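Local coordinates for phosphoribosylaminoimidazole-succinocarboxamide synthase (Pyrococcus horikoshii, PDB 3U55), which catalyses the ATP-dependent joining of L-aspartate to the carboxylate of carboxyaminoimidazole ribonucleotide, forming SAICAR in de novo purine biosynthesis, at residues K58-E62 with H63-T67; N94-G98 with S99-R103. All coordinates share one frame; numbering follows the deposited sequence.

Contact 1: K58-E62 with H63-T67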
ATOM      1  N   LYS A  58      -0.893  19.087  23.890  1.00 15.52           N
ATOM      2  CA  LYS A  58      -1.500  20.350  24.313  1.00 17.09           C
ATOM      3  C   LYS A  58      -1.644  21.319  23.143  1.00 17.03           C
ATOM      4  O   LYS A  58      -2.693  21.945  22.981  1.00 15.75           O
ATOM      5  CB  LYS A  58      -0.702  20.986  25.456  1.00 17.79           C
ATOM      6  CG  LYS A  58      -0.945  20.333  26.808  1.00 20.35           C
ATOM      7  CD  LYS A  58       0.008  20.883  27.861  1.00 25.25           C
ATOM      8  CE  LYS A  58      -0.370  20.397  29.254  1.00 32.92           C
ATOM      9  NZ  LYS A  58       0.653  20.785  30.267  1.00 38.58           N
ATOM     10  N   LEU A  59      -0.603  21.410  22.312  1.00 16.58           N
ATOM     11  CA  LEU A  59      -0.643  22.251  21.110  1.00 17.23           C
ATOM     12  C   LEU A  59      -1.765  21.833  20.146  1.00 16.87           C
ATOM     13  O   LEU A  59      -2.525  22.676  19.654  1.00 16.18           O
ATOM     14  CB  LEU A  59       0.720  22.245  20.401  1.00 17.37           C
ATOM     15  CG  LEU A  59       0.837  22.887  19.012  1.00 21.70           C
ATOM     16  CD1 LEU A  59       0.798  24.411  19.087  1.00 23.58           C
ATOM     17  CD2 LEU A  59       2.124  22.418  18.338  1.00 21.97           C
ATOM     18  N   LEU A  60      -1.871  20.533  19.887  1.00 16.03           N
ATOM     19  CA  LEU A  60      -2.905  20.012  18.984  1.00 15.01           C
ATOM     20  C   LEU A  60      -4.315  20.234  19.529  1.00 15.28           C
ATOM     21  O   LEU A  60      -5.233  20.581  18.778  1.00 15.62           O
ATOM     22  CB  LEU A  60      -2.649  18.534  18.681  1.00 14.79           C
ATOM     23  CG  LEU A  60      -1.337  18.259  17.944  1.00 14.01           C
ATOM     24  CD1 LEU A  60      -1.092  16.766  17.855  1.00 16.28           C
ATOM     25  CD2 LEU A  60      -1.370  18.889  16.546  1.00 14.79           C
ATOM     26  N   GLU A  61      -4.478  20.063  20.837  1.00 16.50           N
ATOM     27  CA  GLU A  61      -5.773  20.295  21.485  1.00 18.93           C
ATOM     28  C   GLU A  61      -6.227  21.748  21.325  1.00 19.71           C
ATOM     29  O   GLU A  61      -7.409  22.012  21.088  1.00 20.99           O
ATOM     30  CB  GLU A  61      -5.726  19.903  22.965  1.00 18.44           C
ATOM     31  CG  GLU A  61      -5.722  18.393  23.235  1.00 20.73           C
ATOM     32  CD  GLU A  61      -7.091  17.739  23.087  1.00 27.64           C
ATOM     33  OE1 GLU A  61      -7.162  16.492  23.175  1.00 26.40           O
ATOM     34  OE2 GLU A  61      -8.096  18.456  22.881  1.00 24.63           O
ATOM     35  N   GLU A  62      -5.278  22.676  21.434  1.00 20.36           N
ATOM     36  CA  GLU A  62      -5.542  24.108  21.250  1.00 21.40           C
ATOM     37  C   GLU A  62      -6.009  24.403  19.829  1.00 22.19           C
ATOM     38  O   GLU A  62      -6.762  25.351  19.597  1.00 22.70           O
ATOM     39  CB  GLU A  62      -4.290  24.930  21.560  1.00 23.48           C
ATOM     40  CG  GLU A  62      -3.958  25.028  23.048  1.00 27.10           C
ATOM     41  CD  GLU A  62      -2.716  25.865  23.344  1.00 34.40           C
ATOM     42  OE1 GLU A  62      -2.583  26.335  24.494  1.00 39.44           O
ATOM     43  OE2 GLU A  62      -1.872  26.050  22.442  1.00 36.75           O
ATOM     44  N   HIS A  63      -5.555  23.578  18.888  1.00 20.62           N
ATOM     45  CA  HIS A  63      -5.941  23.689  17.488  1.00 19.47           C
ATOM     46  C   HIS A  63      -7.140  22.801  17.125  1.00 19.41           C
ATOM     47  O   HIS A  63      -7.424  22.590  15.948  1.00 19.20           O
ATOM     48  CB  HIS A  63      -4.744  23.359  16.592  1.00 17.85           C
ATOM     49  CG  HIS A  63      -3.778  24.489  16.435  1.00 19.08           C
ATOM     50  ND1 HIS A  63      -2.816  24.785  17.376  1.00 23.55           N
ATOM     51  CD2 HIS A  63      -3.628  25.399  15.446  1.00 20.99           C
ATOM     52  CE1 HIS A  63      -2.114  25.828  16.972  1.00 21.93           C
ATOM     53  NE2 HIS A  63      -2.587  26.221  15.804  1.00 20.93           N
ATOM     54  N   GLY A  64      -7.844  22.287  18.132  1.00 18.15           N
ATOM     55  CA  GLY A  64      -9.077  21.528  17.904  1.00 19.31           C
ATOM     56  C   GLY A  64      -8.932  20.058  17.530  1.00 19.39           C
ATOM     57  O   GLY A  64      -9.892  19.439  17.058  1.00 19.80           O
ATOM     58  N   ILE A  65      -7.744  19.495  17.746  1.00 16.81           N
ATOM     59  CA  ILE A  65      -7.518  18.059  17.539  1.00 17.62           C
ATOM     60  C   ILE A  65      -7.856  17.301  18.814  1.00 16.33           C
ATOM     61  O   ILE A  65      -7.321  17.615  19.879  1.00 16.98           O
ATOM     62  CB  ILE A  65      -6.039  17.743  17.137  1.00 16.12           C
ATOM     63  CG1 ILE A  65      -5.616  18.530  15.890  1.00 19.07           C
ATOM     64  CG2 ILE A  65      -5.829  16.230  16.939  1.00 18.27           C
ATOM     65  CD1 ILE A  65      -6.420  18.205  14.641  1.00 16.55           C
ATOM     66  N   LYS A  66      -8.742  16.310  18.710  1.00 17.22           N
ATOM     67  CA  LYS A  66      -9.045  15.437  19.843  1.00 17.72           C
ATOM     68  C   LYS A  66      -7.915  14.447  20.073  1.00 16.77           C
ATOM     69  O   LYS A  66      -7.576  13.679  19.176  1.00 16.91           O
ATOM     70  CB  LYS A  66     -10.351  14.669  19.616  1.00 19.69           C
ATOM     71  CG  LYS A  66     -11.605  15.485  19.808  1.00 24.33           C
ATOM     72  CD  LYS A  66     -12.834  14.578  19.900  1.00 30.84           C
ATOM     73  CE  LYS A  66     -14.103  15.361  19.636  1.00 33.96           C
ATOM     74  NZ  LYS A  66     -14.230  15.674  18.187  1.00 36.74           N
ATOM     75  N   THR A  67      -7.335  14.471  21.273  1.00 16.22           N
ATOM     76  CA  THR A  67      -6.269  13.536  21.634  1.00 16.47           C
ATOM     77  C   THR A  67      -6.632  12.780  22.904  1.00 16.73           C
ATOM     78  O   THR A  67      -7.540  13.187  23.643  1.00 16.26           O
ATOM     79  CB  THR A  67      -4.903  14.222  21.858  1.00 16.84           C
ATOM     80  OG1 THR A  67      -4.863  14.821  23.161  1.00 17.95           O
ATOM     81  CG2 THR A  67      -4.603  15.271  20.785  1.00 15.80           C
TER

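Contact 2: N94-G98 with S99-R103. With SO4 (sulfate ion), chain B; ACT (acetate ion), chain D.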
ATOM      1  N   ASN A  94       6.591  14.469   4.649  1.00 11.15           N
ATOM      2  CA  ASN A  94       6.814  15.740   3.957  1.00 11.14           C
ATOM      3  C   ASN A  94       8.108  15.727   3.147  1.00 13.04           C
ATOM      4  O   ASN A  94       8.218  16.384   2.097  1.00 12.38           O
ATOM      5  CB  ASN A  94       6.899  16.868   4.980  1.00 10.57           C
ATOM      6  CG  ASN A  94       5.624  17.031   5.774  1.00 11.22           C
ATOM      7  OD1 ASN A  94       4.539  17.210   5.203  1.00 15.11           O
ATOM      8  ND2 ASN A  94       5.743  16.978   7.095  1.00 11.82           N
ATOM      9  N   VAL A  95       9.084  14.985   3.657  1.00 11.52           N
ATOM     10  CA  VAL A  95      10.407  14.870   3.057  1.00 13.34           C
ATOM     11  C   VAL A  95      10.715  13.384   2.931  1.00 14.18           C
ATOM     12  O   VAL A  95      10.343  12.599   3.814  1.00 13.27           O
ATOM     13  CB  VAL A  95      11.465  15.571   3.940  1.00 11.25           C
ATOM     14  CG1 VAL A  95      12.874  15.364   3.398  1.00 15.10           C
ATOM     15  CG2 VAL A  95      11.152  17.056   4.077  1.00 15.61           C
ATOM     16  N   VAL A  96      11.368  12.987   1.837  1.00 13.94           N
ATOM     17  CA  VAL A  96      11.697  11.569   1.620  1.00 15.08           C
ATOM     18  C   VAL A  96      12.770  11.088   2.608  1.00 15.41           C
ATOM     19  O   VAL A  96      13.848  11.683   2.734  1.00 15.45           O
ATOM     20  CB  VAL A  96      12.117  11.269   0.153  1.00 14.12           C
ATOM     21  CG1 VAL A  96      12.594   9.844   0.001  1.00 14.59           C
ATOM     22  CG2 VAL A  96      10.953  11.531  -0.811  1.00 14.30           C
ATOM     23  N   ALA A  97      12.441  10.012   3.318  1.00 15.85           N
ATOM     24  CA  ALA A  97      13.337   9.386   4.286  1.00 15.20           C
ATOM     25  C   ALA A  97      12.807   7.991   4.579  1.00 15.41           C
ATOM     26  O   ALA A  97      11.685   7.659   4.193  1.00 14.30           O
ATOM     27  CB  ALA A  97      13.400  10.218   5.571  1.00 14.97           C
ATOM     28  N   GLY A  98      13.619   7.176   5.250  1.00 18.11           N
ATOM     29  CA  GLY A  98      13.195   5.856   5.714  1.00 17.76           C
ATOM     30  C   GLY A  98      12.690   4.926   4.629  1.00 18.39           C
ATOM     31  O   GLY A  98      13.275   4.849   3.543  1.00 19.12           O
ATOM     32  N   SER A  99      11.587   4.234   4.923  1.00 18.62           N
ATOM     33  CA  SER A  99      11.046   3.191   4.037  1.00 18.31           C
ATOM     34  C   SER A  99      10.535   3.721   2.695  1.00 16.71           C
ATOM     35  O   SER A  99      10.417   2.966   1.733  1.00 16.47           O
ATOM     36  CB  SER A  99       9.941   2.382   4.743  1.00 19.13           C
ATOM     37  OG  SER A  99       8.701   3.075   4.744  1.00 22.00           O
ATOM     38  N   LEU A 100      10.234   5.016   2.628  1.00 15.02           N
ATOM     39  CA  LEU A 100       9.730   5.605   1.388  1.00 15.17           C
ATOM     40  C   LEU A 100      10.729   5.463   0.237  1.00 15.54           C
ATOM     41  O   LEU A 100      10.330   5.327  -0.922  1.00 16.42           O
ATOM     42  CB  LEU A 100       9.324   7.070   1.585  1.00 12.45           C
ATOM     43  CG  LEU A 100       8.623   7.764   0.405  1.00 14.36           C
ATOM     44  CD1 LEU A 100       7.368   7.014  -0.049  1.00 15.08           C
ATOM     45  CD2 LEU A 100       8.293   9.211   0.753  1.00 11.87           C
ATOM     46  N   LYS A 101      12.019   5.490   0.567  1.00 16.09           N
ATOM     47  CA  LYS A 101      13.091   5.322  -0.424  1.00 18.40           C
ATOM     48  C   LYS A 101      13.045   3.969  -1.136  1.00 20.18           C
ATOM     49  O   LYS A 101      13.631   3.810  -2.204  1.00 21.48           O
ATOM     50  CB  LYS A 101      14.465   5.498   0.234  1.00 18.63           C
ATOM     51  CG  LYS A 101      14.741   6.900   0.783  1.00 21.42           C
ATOM     52  CD  LYS A 101      16.149   7.007   1.374  1.00 26.19           C
ATOM     53  CE  LYS A 101      16.354   6.033   2.533  1.00 27.25           C
ATOM     54  NZ  LYS A 101      17.635   6.276   3.246  1.00 30.73           N
ATOM     55  N   LYS A 102      12.360   2.999  -0.533  1.00 20.22           N
ATOM     56  CA  LYS A 102      12.205   1.671  -1.120  1.00 22.63           C
ATOM     57  C   LYS A 102      10.876   1.534  -1.866  1.00 22.44           C
ATOM     58  O   LYS A 102      10.576   0.484  -2.437  1.00 24.75           O
ATOM     59  CB  LYS A 102      12.341   0.590  -0.036  1.00 22.49           C
ATOM     60  CG  LYS A 102      13.743   0.481   0.562  1.00 24.51           C
ATOM     61  CD  LYS A 102      13.737  -0.263   1.893  1.00 31.20           C
ATOM     62  N   ARG A 103      10.085   2.602  -1.874  1.00 21.41           N
ATOM     63  CA  ARG A 103       8.797   2.582  -2.547  1.00 20.76           C
ATOM     64  C   ARG A 103       8.747   3.513  -3.754  1.00 20.36           C
ATOM     65  O   ARG A 103       8.124   3.184  -4.762  1.00 21.84           O
ATOM     66  CB  ARG A 103       7.678   2.925  -1.567  1.00 21.93           C
ATOM     67  CG  ARG A 103       6.338   2.350  -1.967  1.00 20.92           C
ATOM     68  CD  ARG A 103       5.293   2.596  -0.895  1.00 18.48           C
ATOM     69  NE  ARG A 103       5.655   1.994   0.382  1.00 20.01           N
ATOM     70  CZ  ARG A 103       5.385   0.740   0.733  1.00 20.65           C
ATOM     71  NH1 ARG A 103       4.747  -0.083  -0.096  1.00 18.00           N
ATOM     72  NH2 ARG A 103       5.766   0.305   1.923  1.00 26.36           N
TER
HETATM   73  S   SO4 B 500       9.806   4.279   8.160  1.00 33.25           S
HETATM   74  O1  SO4 B 500      10.194   5.251   7.153  1.00 32.86           O
HETATM   75  O2  SO4 B 500      10.057   4.803   9.497  1.00 37.15           O
HETATM   76  O3  SO4 B 500       8.385   3.982   7.976  1.00 40.14           O
HETATM   77  O4  SO4 B 500      10.593   3.064   7.990  1.00 36.12           O
HETATM   78  C   ACT D 502       5.122  -3.085   2.795  0.70 30.75           C
HETATM   79  O   ACT D 502       4.505  -2.523   1.868  0.70 31.39           O
HETATM   80  OXT ACT D 502       4.491  -3.201   3.865  0.70 30.28           O
HETATM   81  CH3 ACT D 502       6.529  -3.581   2.634  0.70 31.66           C

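Contact 1: K58-E62 with H63-T67
Leu59, Leu60 and Glu61 meet His63, Gly64, Ile65 and Thr67 in a local helix C-cap, where helix 45-62 ends and the chain turns toward strand 69-72. Leu59 O takes two donors from His63, which come from opposite faces of the carbonyl plane: the backbone N and, at 3.1 Å, the ring atom ND1. The ND1 bond is nearly straight (161°), and Leu59 O lies in the ring plane, so the imidazole presents an edge to the carbonyl. With its CG beside its own backbone N (chi1 -80°), the ring runs alongside Leu59, whose CD1 is 3.9 Å from His63 CE1. Beyond it the backbone closes a Schellman motif: Ile65 N bonds to Leu60 O at 2.9 Å and Gly64 N to Glu61 O at 3.0 Å, with Gly64 at positive phi as the C-prime residue. The reversal brings Ile65 CB to 3.8 Å from Leu60 CB. Glu61 reaches out beside the last turn of the helix, where the returning chain meets it; the bend at chi2 (-77°) turns its carboxylate toward Thr67. There OE1 accepts from Thr67 OG1 through its anti lone pair, while Thr67 N, 2.8 Å from Glu61 OE1, arrives from above the carboxylate plane. Thr67 OG1 also bonds to Phe69 N, tying the grip to the start of the next strand. Glu61 OE2 approaches Ile65 O at 3.2 Å, acceptor against acceptor. With an alanine at Glu61, Thr67 N and OG1 would probably lose their shared acceptor and the segment after the cap would be freer to shift. Leu59 and His63 also pack on Ile159 of helix 143-165, whose Lys155 NZ bonds to His63 O.

Contact 2: N94-G98 with S99-R103
Ser99 N, the first amide after Gly98, donates to sulfate O1 at 2.8 Å and 164°, with Gly98 CA beside the same oxygen at 3.4 Å. Gly98 has positive phi, and a CB on it would collide with both Ser99 N and the anion. Ser99 OG sits between its backbone N and carbonyl carbon (chi1 79°), which brings it near the sulfate, though a bond to O3 would be weak and is not settled. Arg93 NH2 and Arg198 NH1 also bond to the sulfate. The Ala-Gly-Ser run closes a signature sequence of the SAICAR synthetase family, and the sulfate, probably from the crystallisation liquor, is consistent with a stand-in for the substrate's ribose phosphate, as in relatives. Beyond the glycine the chain coils into a 3-10 turn: Lys101 N bonds to Gly98 O at 3.3 Å, and Leu100 N reaches Ala97 O weakly. Val96 forks its methyls between two partners: CG2 meets Leu100 CD2 at 3.9 Å, the side chains crossing at about a right angle, while CG1 touches Lys101 CG at 3.7 Å. Lys101 bends at chi3 (-61°), laying its CE against Gly98 O at 3.4 Å before NZ forms a salt bridge with Glu108. At the far end Arg103 clasps one acetate oxygen with NH1 and NH2. NH1 also bonds to Met130 O of the second subunit, where His135 packs on Leu100 and Arg103. Within the chain, Val95 and Ala97 lean on strand 169-180, while Val96 and Leu100 touch strand 111-121.

Both contacts are local turns and partly buried, each mixing buried aliphatic side chains with exposed polar ones, but they lie on opposite sides of the chain's centre, with nearest atoms about 12 Å apart. Contact 1 ends a helix and leads into the antiparallel four-stranded sheet; contact 2 follows strand 84-93 of the larger sheet and starts a short 3-10 turn. A glycine at positive phi shapes each, in one as part of a helix cap, in the other beside a bound anion. Carbonyls and a carboxylate collect donors within 58-67, whereas in 94-103 a backbone amide and an arginine donate to bound ions, and it alone touches the second subunit.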